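Local coordinates for protein putative transcriptional regulator (Methanosarcina mazei, PDB 3R0A) that probably regulates transcription by binding DNA as a dimer through a winged helix-turn-helix domain, its exact role being unknown, at residues B[29-32]-B[33-37]; B[52-55]-B[56-60]; B[92-95]-B[96-99]; B[102-105]-B[106-109]; B[111-114]-B[115-118]. One frame throughout, in Å; residues are numbered along the deposited sequence.

Contact 1. Residues B[29-32]-B[33-37]; sequences LNVM and KSFLN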
loop_
_atom_site.group_PDB
_atom_site.type_symbol
_atom_site.label_atom_id
_atom_site.label_comp_id
_atom_site.label_asym_id
_atom_site.label_seq_id
_atom_site.Cartn_x
_atom_site.Cartn_y
_atom_site.Cartn_z
ATOM N N LEU B 29 -4.123 20.775 4.974
ATOM C CA LEU B 29 -2.854 20.476 4.360
ATOM C C LEU B 29 -2.117 21.783 4.072
ATOM O O LEU B 29 -0.930 21.925 4.392
ATOM C CB LEU B 29 -3.063 19.649 3.083
ATOM C CG LEU B 29 -1.806 19.555 2.222
ATOM C CD1 LEU B 29 -0.787 18.571 2.834
ATOM C CD2 LEU B 29 -2.168 19.212 0.790
ATOM N N ASN B 30 -2.844 22.726 3.466
ATOM C CA ASN B 30 -2.342 24.089 3.251
ATOM C C ASN B 30 -1.928 24.812 4.533
ATOM O O ASN B 30 -1.000 25.604 4.525
ATOM C CB ASN B 30 -3.355 24.923 2.480
ATOM C CG ASN B 30 -3.255 24.708 0.976
ATOM O OD1 ASN B 30 -4.159 25.071 0.227
ATOM N ND2 ASN B 30 -2.149 24.123 0.527
ATOM N N VAL B 31 -2.606 24.525 5.640
ATOM C CA VAL B 31 -2.133 25.012 6.939
ATOM C C VAL B 31 -0.852 24.286 7.332
ATOM O O VAL B 31 0.100 24.926 7.733
ATOM C CB VAL B 31 -3.209 24.935 8.034
ATOM C CG1 VAL B 31 -2.591 24.945 9.418
ATOM C CG2 VAL B 31 -4.250 26.058 7.854
HETATM N N MSE B 32 -0.816 22.963 7.210
HETATM C CA MSE B 32 0.427 22.249 7.496
HETATM C C MSE B 32 1.578 22.789 6.634
HETATM O O MSE B 32 2.692 22.947 7.153
HETATM C CB MSE B 32 0.283 20.753 7.248
HETATM C CG MSE B 32 1.497 19.907 7.659
HETATM SE SE MSE B 32 0.995 18.061 7.336
HETATM C CE MSE B 32 1.927 17.203 8.728
ATOM N N LYS B 33 1.295 23.056 5.345
ATOM C CA LYS B 33 2.300 23.559 4.377
ATOM C C LYS B 33 2.820 24.917 4.864
ATOM O O LYS B 33 4.029 25.161 4.833
ATOM C CB LYS B 33 1.741 23.740 2.947
ATOM C CG LYS B 33 1.137 22.520 2.250
ATOM C CD LYS B 33 2.138 21.624 1.516
ATOM C CE LYS B 33 2.205 21.899 0.005
ATOM N NZ LYS B 33 0.856 22.029 -0.625
ATOM N N SER B 34 1.897 25.772 5.320
ATOM C CA SER B 34 2.227 27.065 5.899
ATOM C C SER B 34 3.253 27.018 7.036
ATOM O O SER B 34 4.125 27.888 7.132
ATOM C CB SER B 34 0.964 27.741 6.403
ATOM O OG SER B 34 0.634 28.830 5.564
ATOM N N PHE B 35 3.115 26.019 7.905
ATOM C CA PHE B 35 4.044 25.817 9.001
ATOM C C PHE B 35 5.365 25.321 8.428
ATOM O O PHE B 35 6.437 25.803 8.808
ATOM C CB PHE B 35 3.499 24.795 9.997
ATOM C CG PHE B 35 2.595 25.373 11.047
ATOM C CD1 PHE B 35 1.219 25.245 10.944
ATOM C CD2 PHE B 35 3.116 26.034 12.158
ATOM C CE1 PHE B 35 0.374 25.768 11.950
ATOM C CE2 PHE B 35 2.280 26.551 13.156
ATOM C CZ PHE B 35 0.913 26.427 13.048
ATOM N N LEU B 36 5.261 24.355 7.505
ATOM C CA LEU B 36 6.423 23.761 6.842
ATOM C C LEU B 36 7.271 24.776 6.065
ATOM O O LEU B 36 8.493 24.679 6.036
ATOM C CB LEU B 36 5.985 22.607 5.925
ATOM C CG LEU B 36 5.659 21.276 6.639
ATOM C CD1 LEU B 36 5.163 20.241 5.659
ATOM C CD2 LEU B 36 6.848 20.731 7.408
ATOM N N ASN B 37 6.596 25.739 5.447
ATOM C CA ASN B 37 7.217 26.805 4.684
ATOM C C ASN B 37 8.001 27.801 5.566
ATOM O O ASN B 37 8.908 28.469 5.076
ATOM C CB ASN B 37 6.131 27.514 3.866
ATOM C CG ASN B 37 6.683 28.571 2.952
ATOM O OD1 ASN B 37 7.479 28.285 2.056
ATOM N ND2 ASN B 37 6.262 29.814 3.171
#
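V31 with F35, and M32 with L36, are neighbours one turn apart on helix 26-37: local i to i+4 packing on the side of the helix that faces the domain core. V31 and F35 run side by side, pointing the same way, and CG1 of V31 meets the phenyl ring at its edge, in plane, 4.0 Å from F35 CE1. The ring leans back over the preceding turn because F35 CG is anti to its carbonyl carbon (chi1 -86°), which also brings CD1 of F35 to 3.4 Å from V31 O. M32, a selenomethionine, stays extended until its last torsion; its CG touches L36 CD1 at 4.2 Å.

These side chains belong to what is, by family and topology, probably a winged helix-turn-helix domain. V31 and F35 press on V63 of helix 56-68, F35 reaches Y88 and I90 of the strand 84-90, and M32 fills in among L22, L24, L66 and I90. With F35 cut back to an alanine, V31 CG1 is likely to lose its ring and a gap to open toward V63 and Y88.

The backbone underneath is regular: L36 N donates to M32 O at 3.0 Å, and K33 N to L29 O at 2.7 Å. On the more open side, the bent chain of K33 lays its CG over L29 O at 3.0 Å. Its NZ stops 3.8 Å from N30 ND2, two donors that cannot pair, and looks instead to a long, weak ion pair with E15, while K33 also packs on W118 of the second subunit.

Contact 2. Residues B[52-55]-B[56-60]; sequences LKLD and VSTVQ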
loop_
_atom_site.group_PDB
_atom_site.type_symbol
_atom_site.label_atom_id
_atom_site.label_comp_id
_atom_site.label_asym_id
_atom_site.label_seq_id
_atom_site.Cartn_x
_atom_site.Cartn_y
_atom_site.Cartn_z
ATOM N N LEU B 52 -2.800 33.397 5.435
ATOM C CA LEU B 52 -3.560 32.782 4.359
ATOM C C LEU B 52 -4.799 33.647 4.190
ATOM O O LEU B 52 -4.897 34.709 4.807
ATOM C CB LEU B 52 -3.943 31.346 4.746
ATOM C CG LEU B 52 -2.792 30.409 5.162
ATOM C CD1 LEU B 52 -3.247 29.354 6.158
ATOM C CD2 LEU B 52 -2.153 29.763 3.944
ATOM N N LYS B 53 -5.746 33.225 3.361
ATOM C CA LYS B 53 -7.003 33.975 3.246
ATOM C C LYS B 53 -8.158 33.118 3.744
ATOM O O LYS B 53 -8.891 32.520 2.945
ATOM C CB LYS B 53 -7.247 34.489 1.813
ATOM C CG LYS B 53 -6.293 35.601 1.341
ATOM C CD LYS B 53 -6.262 36.812 2.285
ATOM C CE LYS B 53 -5.261 37.856 1.796
ATOM N NZ LYS B 53 -4.879 38.849 2.835
ATOM N N LEU B 54 -8.311 33.070 5.070
ATOM C CA LEU B 54 -9.180 32.087 5.701
ATOM C C LEU B 54 -9.768 32.576 7.017
ATOM O O LEU B 54 -9.156 33.376 7.728
ATOM C CB LEU B 54 -8.394 30.796 5.929
ATOM C CG LEU B 54 -9.037 29.458 5.552
ATOM C CD1 LEU B 54 -9.309 29.327 4.029
ATOM C CD2 LEU B 54 -8.142 28.321 6.031
ATOM N N ASP B 55 -10.964 32.088 7.336
ATOM C CA ASP B 55 -11.631 32.453 8.572
ATOM C C ASP B 55 -11.015 31.711 9.741
ATOM O O ASP B 55 -10.869 30.489 9.705
ATOM C CB ASP B 55 -13.134 32.191 8.496
ATOM C CG ASP B 55 -13.472 30.858 7.828
ATOM O OD1 ASP B 55 -13.418 30.775 6.576
ATOM O OD2 ASP B 55 -13.818 29.902 8.557
ATOM N N VAL B 56 -10.645 32.470 10.769
ATOM C CA VAL B 56 -10.042 31.957 11.996
ATOM C C VAL B 56 -10.581 30.587 12.397
ATOM O O VAL B 56 -9.826 29.724 12.830
ATOM C CB VAL B 56 -10.198 32.988 13.164
ATOM C CG1 VAL B 56 -10.044 32.330 14.542
ATOM C CG2 VAL B 56 -9.202 34.118 13.001
ATOM N N SER B 57 -11.881 30.391 12.229
ATOM C CA SER B 57 -12.538 29.183 12.691
ATOM C C SER B 57 -12.006 27.942 11.998
ATOM O O SER B 57 -11.770 26.931 12.663
ATOM C CB SER B 57 -14.057 29.283 12.528
ATOM O OG SER B 57 -14.409 29.619 11.202
ATOM N N THR B 58 -11.821 28.007 10.677
ATOM C CA THR B 58 -11.271 26.865 9.950
ATOM C C THR B 58 -9.784 26.676 10.237
ATOM O O THR B 58 -9.324 25.539 10.359
ATOM C CB THR B 58 -11.549 26.878 8.423
ATOM O OG1 THR B 58 -10.997 28.048 7.821
ATOM C CG2 THR B 58 -13.038 26.814 8.151
ATOM N N VAL B 59 -9.051 27.784 10.374
ATOM C CA VAL B 59 -7.628 27.735 10.753
ATOM C C VAL B 59 -7.452 27.124 12.149
ATOM O O VAL B 59 -6.523 26.349 12.380
ATOM C CB VAL B 59 -6.959 29.135 10.674
ATOM C CG1 VAL B 59 -5.517 29.085 11.122
ATOM C CG2 VAL B 59 -7.017 29.668 9.263
ATOM N N GLN B 60 -8.361 27.457 13.067
ATOM C CA GLN B 60 -8.374 26.866 14.415
ATOM C C GLN B 60 -8.633 25.366 14.378
ATOM O O GLN B 60 -8.096 24.608 15.173
ATOM C CB GLN B 60 -9.427 27.539 15.304
ATOM C CG GLN B 60 -8.944 28.788 16.012
ATOM C CD GLN B 60 -7.917 28.530 17.138
ATOM O OE1 GLN B 60 -7.328 29.484 17.658
ATOM N NE2 GLN B 60 -7.706 27.257 17.520
#
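The N-terminal cap of helix 56-68 is built here, where D55, at the N-cap position, meets T58 and V59 in the first turn. The carbonyl oxygen of D55 does most of the work. T58 OG1 donates to D55 O at 3.1 Å, approaching in the carbonyl plane on a lone pair, while T58 N (2.8 Å from D55 O) and V59 N add weak bonds to the same oxygen. The D55 side chain turns back over the turn as well: with CG wedged between the backbone N and the carbonyl carbon (chi1 42°), OD2 can accept a weak capping bond from T58 N at 3.5 Å. The same OD2 lies 2.7 Å from S57 OG and close against the T58 methyl, CG2, so the carboxylate sits over the start of the helix, where its charge would probably be eased by the amino end of the helix.

L54 covers the turn from the loop. Its side chain crosses that of T58 at about a right angle, CG resting 3.3 Å from T58 OG1, and its CD2 packs on V59 CG2 at 3.7 Å. A valine in place of T58 would lose the hydroxyl, and D55 O would probably be left with just the weak backbone bonds, the turn less firmly tied to the helix. L54 O accepts from S49 OG, and V56 and V59 lean on helix 45-51, so loop and both helices are stitched together. Such a capped turn between two packed helices is that of a helix-turn-helix unit, in which helix 56-68 would take the place of the recognition helix.

Contact 3. Residues B[92-95]-B[96-99]; sequences SKNQ and IRNI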
loop_
_atom_site.group_PDB
_atom_site.type_symbol
_atom_site.label_atom_id
_atom_site.label_comp_id
_atom_site.label_asym_id
_atom_site.label_seq_id
_atom_site.Cartn_x
_atom_site.Cartn_y
_atom_site.Cartn_z
ATOM N N SER B 92 9.940 18.662 13.568
ATOM C CA SER B 92 10.920 18.333 12.514
ATOM C C SER B 92 10.324 17.466 11.399
ATOM O O SER B 92 9.359 16.714 11.609
ATOM C CB SER B 92 12.102 17.589 13.119
ATOM O OG SER B 92 11.642 16.388 13.725
ATOM N N LYS B 93 10.922 17.568 10.215
ATOM C CA LYS B 93 10.533 16.770 9.050
ATOM C C LYS B 93 10.581 15.245 9.331
ATOM O O LYS B 93 10.184 14.427 8.486
ATOM C CB LYS B 93 11.437 17.133 7.861
ATOM C CG LYS B 93 11.405 18.626 7.436
ATOM C CD LYS B 93 12.307 19.523 8.319
ATOM C CE LYS B 93 12.341 20.976 7.829
ATOM N NZ LYS B 93 13.382 21.208 6.751
ATOM N N ASN B 94 11.000 14.888 10.544
ATOM C CA ASN B 94 11.432 13.538 10.878
ATOM C C ASN B 94 10.616 12.864 11.965
ATOM O O ASN B 94 10.428 11.634 11.960
ATOM C CB ASN B 94 12.890 13.594 11.345
ATOM C CG ASN B 94 13.677 12.406 10.899
ATOM O OD1 ASN B 94 14.076 12.315 9.731
ATOM N ND2 ASN B 94 13.901 11.470 11.818
ATOM N N GLN B 95 10.171 13.666 12.927
ATOM C CA GLN B 95 9.220 13.193 13.918
ATOM C C GLN B 95 7.949 12.802 13.159
ATOM O O GLN B 95 7.151 11.986 13.619
ATOM C CB GLN B 95 8.911 14.311 14.919
ATOM C CG GLN B 95 10.073 14.719 15.852
ATOM C CD GLN B 95 9.622 15.628 17.008
ATOM O OE1 GLN B 95 10.335 16.557 17.407
ATOM N NE2 GLN B 95 8.430 15.360 17.543
ATOM N N ILE B 96 7.819 13.384 11.971
ATOM C CA ILE B 96 6.614 13.374 11.191
ATOM C C ILE B 96 6.648 12.223 10.182
ATOM O O ILE B 96 5.651 11.510 9.999
ATOM C CB ILE B 96 6.427 14.773 10.533
ATOM C CG1 ILE B 96 5.922 15.765 11.605
ATOM C CG2 ILE B 96 5.517 14.724 9.309
ATOM C CD1 ILE B 96 6.073 17.235 11.238
ATOM N N ARG B 97 7.797 12.055 9.539
ATOM C CA ARG B 97 8.062 10.914 8.709
ATOM C C ARG B 97 7.638 9.670 9.499
ATOM O O ARG B 97 6.874 8.845 9.019
ATOM C CB ARG B 97 9.558 10.922 8.361
ATOM C CG ARG B 97 10.180 9.608 7.872
ATOM C CD ARG B 97 11.605 9.435 8.427
ATOM N NE ARG B 97 11.974 8.016 8.497
ATOM C CZ ARG B 97 12.969 7.504 9.225
ATOM N NH1 ARG B 97 13.740 8.282 9.983
ATOM N NH2 ARG B 97 13.187 6.194 9.195
ATOM N N ASN B 98 8.088 9.554 10.738
ATOM C CA ASN B 98 7.753 8.373 11.506
ATOM C C ASN B 98 6.239 8.220 11.697
ATOM O O ASN B 98 5.737 7.101 11.748
ATOM C CB ASN B 98 8.486 8.343 12.859
ATOM C CG ASN B 98 10.017 8.384 12.727
ATOM O OD1 ASN B 98 10.602 8.335 11.618
ATOM N ND2 ASN B 98 10.682 8.479 13.882
ATOM N N ILE B 99 5.515 9.340 11.794
ATOM C CA ILE B 99 4.052 9.301 12.013
ATOM C C ILE B 99 3.396 8.718 10.786
ATOM O O ILE B 99 2.590 7.799 10.860
ATOM C CB ILE B 99 3.406 10.714 12.231
ATOM C CG1 ILE B 99 4.131 11.533 13.312
ATOM C CG2 ILE B 99 1.869 10.587 12.483
ATOM C CD1 ILE B 99 3.900 11.087 14.761
#
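Between N94 and N98 runs one weak backbone bond, N98 N to N94 O at 3.4 Å, nearly straight at 166°, and the first turn of helix 93-119 is accordingly loosely wound. The turn is capped by a side chain: S92 OG accepts from Q95 N at 3.2 Å.

I96 is the buried residue of the group. Its CG1 is anti to the carbonyl carbon (chi1 -76°), which turns the chain back toward the start of the helix and sets CD1 3.3 Å from S92 O. I99 also leans back on the preceding turn, but by its CG1, which lies 3.1 Å from Q95 O.

On the solvent side N94 and R97 lie side by side, pointing the same way, with the amide and guanidinium planes 67° apart. N94 ND2 comes at the edge of the guanidinium, 3.7 Å from R97 NH1; both are donors, so this is mere proximity. N98 OD1 sits over one face of the guanidinium, 3.2 Å above its plane and offset toward the rim, where the positive charge probably suits the amide oxygen. S92 is a serine N-cap: it opens helix 93-119 just after strand 84-90, the second strand of the hairpin that forms the probable wing.

Contact 4. Residues B[102-105]-B[106-109]; sequences KIVQ and SWAD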
loop_
_atom_site.group_PDB
_atom_site.type_symbol
_atom_site.label_atom_id
_atom_site.label_comp_id
_atom_site.label_asym_id
_atom_site.label_seq_id
_atom_site.Cartn_x
_atom_site.Cartn_y
_atom_site.Cartn_z
ATOM N N LYS B 102 4.408 4.941 10.117
ATOM C CA LYS B 102 3.686 4.061 11.008
ATOM C C LYS B 102 2.350 3.748 10.363
ATOM O O LYS B 102 1.935 2.594 10.306
ATOM C CB LYS B 102 3.495 4.704 12.386
ATOM C CG LYS B 102 3.644 3.714 13.560
ATOM C CD LYS B 102 5.126 3.593 13.972
ATOM C CE LYS B 102 5.398 4.407 15.271
ATOM N NZ LYS B 102 6.850 4.859 15.271
ATOM N N ILE B 103 1.712 4.790 9.845
ATOM C CA ILE B 103 0.400 4.701 9.207
ATOM C C ILE B 103 0.393 3.917 7.868
ATOM O O ILE B 103 -0.473 3.051 7.654
ATOM C CB ILE B 103 -0.191 6.113 9.012
ATOM C CG1 ILE B 103 -0.452 6.767 10.387
ATOM C CG2 ILE B 103 -1.466 6.049 8.202
ATOM C CD1 ILE B 103 -0.729 8.269 10.341
ATOM N N VAL B 104 1.323 4.234 6.972
ATOM C CA VAL B 104 1.552 3.428 5.766
ATOM C C VAL B 104 1.854 1.972 6.141
ATOM O O VAL B 104 1.350 1.054 5.532
ATOM C CB VAL B 104 2.758 3.948 4.939
ATOM C CG1 VAL B 104 3.114 2.955 3.820
ATOM C CG2 VAL B 104 2.466 5.342 4.348
ATOM N N GLN B 105 2.683 1.767 7.152
ATOM C CA GLN B 105 2.992 0.413 7.550
ATOM C C GLN B 105 1.694 -0.359 7.879
ATOM O O GLN B 105 1.504 -1.509 7.420
ATOM C CB GLN B 105 3.983 0.414 8.738
ATOM C CG GLN B 105 4.523 -0.954 9.136
ATOM C CD GLN B 105 4.990 -1.733 7.917
ATOM O OE1 GLN B 105 5.726 -1.188 7.085
ATOM N NE2 GLN B 105 4.516 -2.992 7.777
ATOM N N SER B 106 0.809 0.272 8.671
ATOM C CA SER B 106 -0.446 -0.387 9.094
ATOM C C SER B 106 -1.359 -0.693 7.926
ATOM O O SER B 106 -2.080 -1.685 7.956
ATOM C CB SER B 106 -1.185 0.382 10.202
ATOM O OG SER B 106 -1.898 1.495 9.677
ATOM N N TRP B 107 -1.307 0.131 6.882
ATOM C CA TRP B 107 -2.061 -0.139 5.644
ATOM C C TRP B 107 -1.554 -1.431 5.024
ATOM O O TRP B 107 -2.340 -2.288 4.594
ATOM C CB TRP B 107 -1.841 0.966 4.629
ATOM C CG TRP B 107 -2.401 2.316 4.964
ATOM C CD1 TRP B 107 -3.309 2.624 5.951
ATOM C CD2 TRP B 107 -2.132 3.536 4.270
ATOM N NE1 TRP B 107 -3.591 3.965 5.931
ATOM C CE2 TRP B 107 -2.888 4.551 4.902
ATOM C CE3 TRP B 107 -1.338 3.869 3.165
ATOM C CZ2 TRP B 107 -2.863 5.881 4.473
ATOM C CZ3 TRP B 107 -1.298 5.203 2.746
ATOM C CH2 TRP B 107 -2.081 6.186 3.388
ATOM N N ALA B 108 -0.234 -1.567 4.983
ATOM C CA ALA B 108 0.401 -2.784 4.451
ATOM C C ALA B 108 0.060 -4.022 5.281
ATOM O O ALA B 108 -0.159 -5.093 4.712
ATOM C CB ALA B 108 1.907 -2.619 4.351
ATOM N N ASP B 109 0.042 -3.871 6.616
ATOM C CA ASP B 109 -0.388 -4.953 7.507
ATOM C C ASP B 109 -1.819 -5.366 7.248
ATOM O O ASP B 109 -2.088 -6.568 7.174
ATOM C CB ASP B 109 -0.322 -4.557 8.974
ATOM C CG ASP B 109 1.061 -4.269 9.447
ATOM O OD1 ASP B 109 2.048 -4.596 8.744
ATOM O OD2 ASP B 109 1.150 -3.706 10.551
#
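One face of the W107 indole carries backbone: I103 O stands 3.3 Å above its plane and V104 CA lies over the same face, both offset toward the rim. At the pyrrole end I103 CG2 approaches NE1 of W107 to 3.7 Å, and V104 CG2 meets CZ3 at the other end. F7 of the second subunit packs with the indole in an edge-to-face stack, and C20 and A21 of helix 14-22 touch it from the same chain.

I103 O also accepts twice, from W107 N at 3.1 Å and from S106 OG at 2.9 Å, the two reaching it from one face of its carbonyl plane. S106 can do this because its OG is tucked between the backbone N and the carbonyl carbon (chi1 78°).

One turn apart on the helix, the side chains of Q105 and D109 meet at about a right angle. The strongest polar partner of the Q105 side chain is Q105 of the second subunit, whose NE2 donates to OE1, while V104 and A108 pack on A108 and V104 of that chain. The helices thus meet about a glutamine pair flanked by small apolar groups. D109 OD1 is an added partner of Q105 NE2, which donates to it at 3.1 Å from above the carboxylate, 36° out of its plane. D109 thereby probably helps fix the rotation of the amide.

Contact 5. Residues B[111-114]-B[115-118]; sequences LGQE and LKEW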
loop_
_atom_site.group_PDB
_atom_site.type_symbol
_atom_site.label_atom_id
_atom_site.label_comp_id
_atom_site.label_asym_id
_atom_site.label_seq_id
_atom_site.Cartn_x
_atom_site.Cartn_y
_atom_site.Cartn_z
ATOM N N LEU B 111 -3.835 -4.933 4.528
ATOM C CA LEU B 111 -3.864 -5.583 3.201
ATOM C C LEU B 111 -3.286 -7.009 3.334
ATOM O O LEU B 111 -3.764 -7.956 2.706
ATOM C CB LEU B 111 -3.034 -4.771 2.188
ATOM C CG LEU B 111 -3.391 -4.622 0.688
ATOM C CD1 LEU B 111 -2.179 -4.146 -0.127
ATOM C CD2 LEU B 111 -4.007 -5.830 0.029
ATOM N N GLY B 112 -2.260 -7.144 4.173
ATOM C CA GLY B 112 -1.733 -8.447 4.544
ATOM C C GLY B 112 -2.774 -9.433 5.032
ATOM O O GLY B 112 -2.930 -10.495 4.429
ATOM N N GLN B 113 -3.459 -9.092 6.136
ATOM C CA GLN B 113 -4.549 -9.905 6.710
ATOM C C GLN B 113 -5.662 -10.231 5.717
ATOM O O GLN B 113 -6.207 -11.333 5.727
ATOM C CB GLN B 113 -5.182 -9.210 7.908
ATOM C CG GLN B 113 -4.372 -9.290 9.201
ATOM C CD GLN B 113 -3.790 -10.683 9.467
ATOM O OE1 GLN B 113 -2.578 -10.841 9.560
ATOM N NE2 GLN B 113 -4.656 -11.689 9.588
ATOM N N GLU B 114 -5.996 -9.264 4.873
ATOM C CA GLU B 114 -7.046 -9.444 3.890
ATOM C C GLU B 114 -6.680 -10.459 2.833
ATOM O O GLU B 114 -7.545 -11.176 2.337
ATOM C CB GLU B 114 -7.437 -8.122 3.257
ATOM C CG GLU B 114 -8.644 -7.473 3.931
ATOM C CD GLU B 114 -9.985 -7.806 3.249
ATOM O OE1 GLU B 114 -10.131 -8.879 2.613
ATOM O OE2 GLU B 114 -10.912 -6.965 3.336
ATOM N N LEU B 115 -5.402 -10.543 2.506
ATOM C CA LEU B 115 -4.956 -11.539 1.549
ATOM C C LEU B 115 -5.020 -12.987 2.038
ATOM O O LEU B 115 -5.109 -13.898 1.228
ATOM C CB LEU B 115 -3.569 -11.206 1.023
ATOM C CG LEU B 115 -3.615 -10.464 -0.310
ATOM C CD1 LEU B 115 -3.743 -8.975 -0.139
ATOM C CD2 LEU B 115 -2.369 -10.777 -1.079
ATOM N N LYS B 116 -5.008 -13.211 3.346
ATOM C CA LYS B 116 -5.047 -14.587 3.843
ATOM C C LYS B 116 -6.473 -15.073 4.151
ATOM O O LYS B 116 -6.691 -16.259 4.426
ATOM C CB LYS B 116 -4.008 -14.818 4.970
ATOM C CG LYS B 116 -4.452 -14.709 6.419
ATOM C CD LYS B 116 -3.230 -14.843 7.304
ATOM C CE LYS B 116 -3.411 -15.898 8.386
ATOM N NZ LYS B 116 -4.140 -15.439 9.600
ATOM N N GLU B 117 -7.429 -14.143 4.098
ATOM C CA GLU B 117 -8.853 -14.467 3.928
ATOM C C GLU B 117 -9.183 -14.658 2.454
ATOM O O GLU B 117 -10.332 -14.956 2.095
ATOM C CB GLU B 117 -9.743 -13.354 4.463
ATOM C CG GLU B 117 -10.240 -13.579 5.861
ATOM C CD GLU B 117 -10.104 -12.328 6.675
ATOM O OE1 GLU B 117 -10.889 -11.382 6.428
ATOM O OE2 GLU B 117 -9.197 -12.287 7.545
ATOM N N TRP B 118 -8.188 -14.451 1.599
ATOM C CA TRP B 118 -8.369 -14.682 0.184
ATOM C C TRP B 118 -8.140 -16.150 -0.105
ATOM O O TRP B 118 -8.985 -16.794 -0.723
ATOM C CB TRP B 118 -7.442 -13.819 -0.660
ATOM C CG TRP B 118 -7.542 -14.164 -2.101
ATOM C CD1 TRP B 118 -8.607 -13.939 -2.914
ATOM C CD2 TRP B 118 -6.557 -14.832 -2.899
ATOM N NE1 TRP B 118 -8.349 -14.403 -4.174
ATOM C CE2 TRP B 118 -7.098 -14.964 -4.197
ATOM C CE3 TRP B 118 -5.269 -15.321 -2.649
ATOM C CZ2 TRP B 118 -6.394 -15.570 -5.253
ATOM C CZ3 TRP B 118 -4.567 -15.923 -3.700
ATOM C CH2 TRP B 118 -5.135 -16.039 -4.983
#
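L115 takes hold of the turn before it, at L111, in the last part of the long helix 93-119, which in this dimer lies against the second subunit. Its N donates to L111 O at 3.1 Å and, weakly, to G112 O. The two leucines lie side by side, pointing the same way, but the modelled gap between their methyls is too short to trust. L115 also packs on I100 of the second subunit, which K116 meets too, at R97.

Q113 works mainly through its carbonyl. K116 N donates to Q113 O at 3.3 Å from well above the carbonyl plane, 67° out of it, and E117 N adds a weak bond to the same oxygen, so i to i+3 bonds mix with weak i to i+4 ones, as in a turn drifting toward 3-10 form. The side chains of Q113 and K116 run alongside each other, with Q113 NE2 3.8 Å from K116 NZ, donor beside donor.

E114 lies on another flank and touches I5 of the second subunit. Its OE1 is 4.6 Å from OE1 of E117, two like charges that would probably push each other outward. One turn on, W118 packs on I18 of the second subunit, and its NE1 hydrogen-bonds to OE2 of E15 of that chain.

How the contacts relate
Contacts 1 and 2 belong to the globular winged domain, and L52 of contact 2 packs on V31 and S34 of contact 1. The first is largely apolar and partly buried; the second is a surface cap, dominated by polar atoms round one carbonyl. Contacts 3, 4 and 5 follow in series on helix 93-119: contact 3 is a mostly exposed start with weak bonding and no second-subunit contact, whereas contacts 4 and 5, about 14 Å apart between centres, both meet the partner chain. Contact 4 is regular and combines an indole packed on backbone with a glutamine-aspartate bond; contact 5, further out, is looser and more charged. Contact 1 also touches that chain, at K33 and L36.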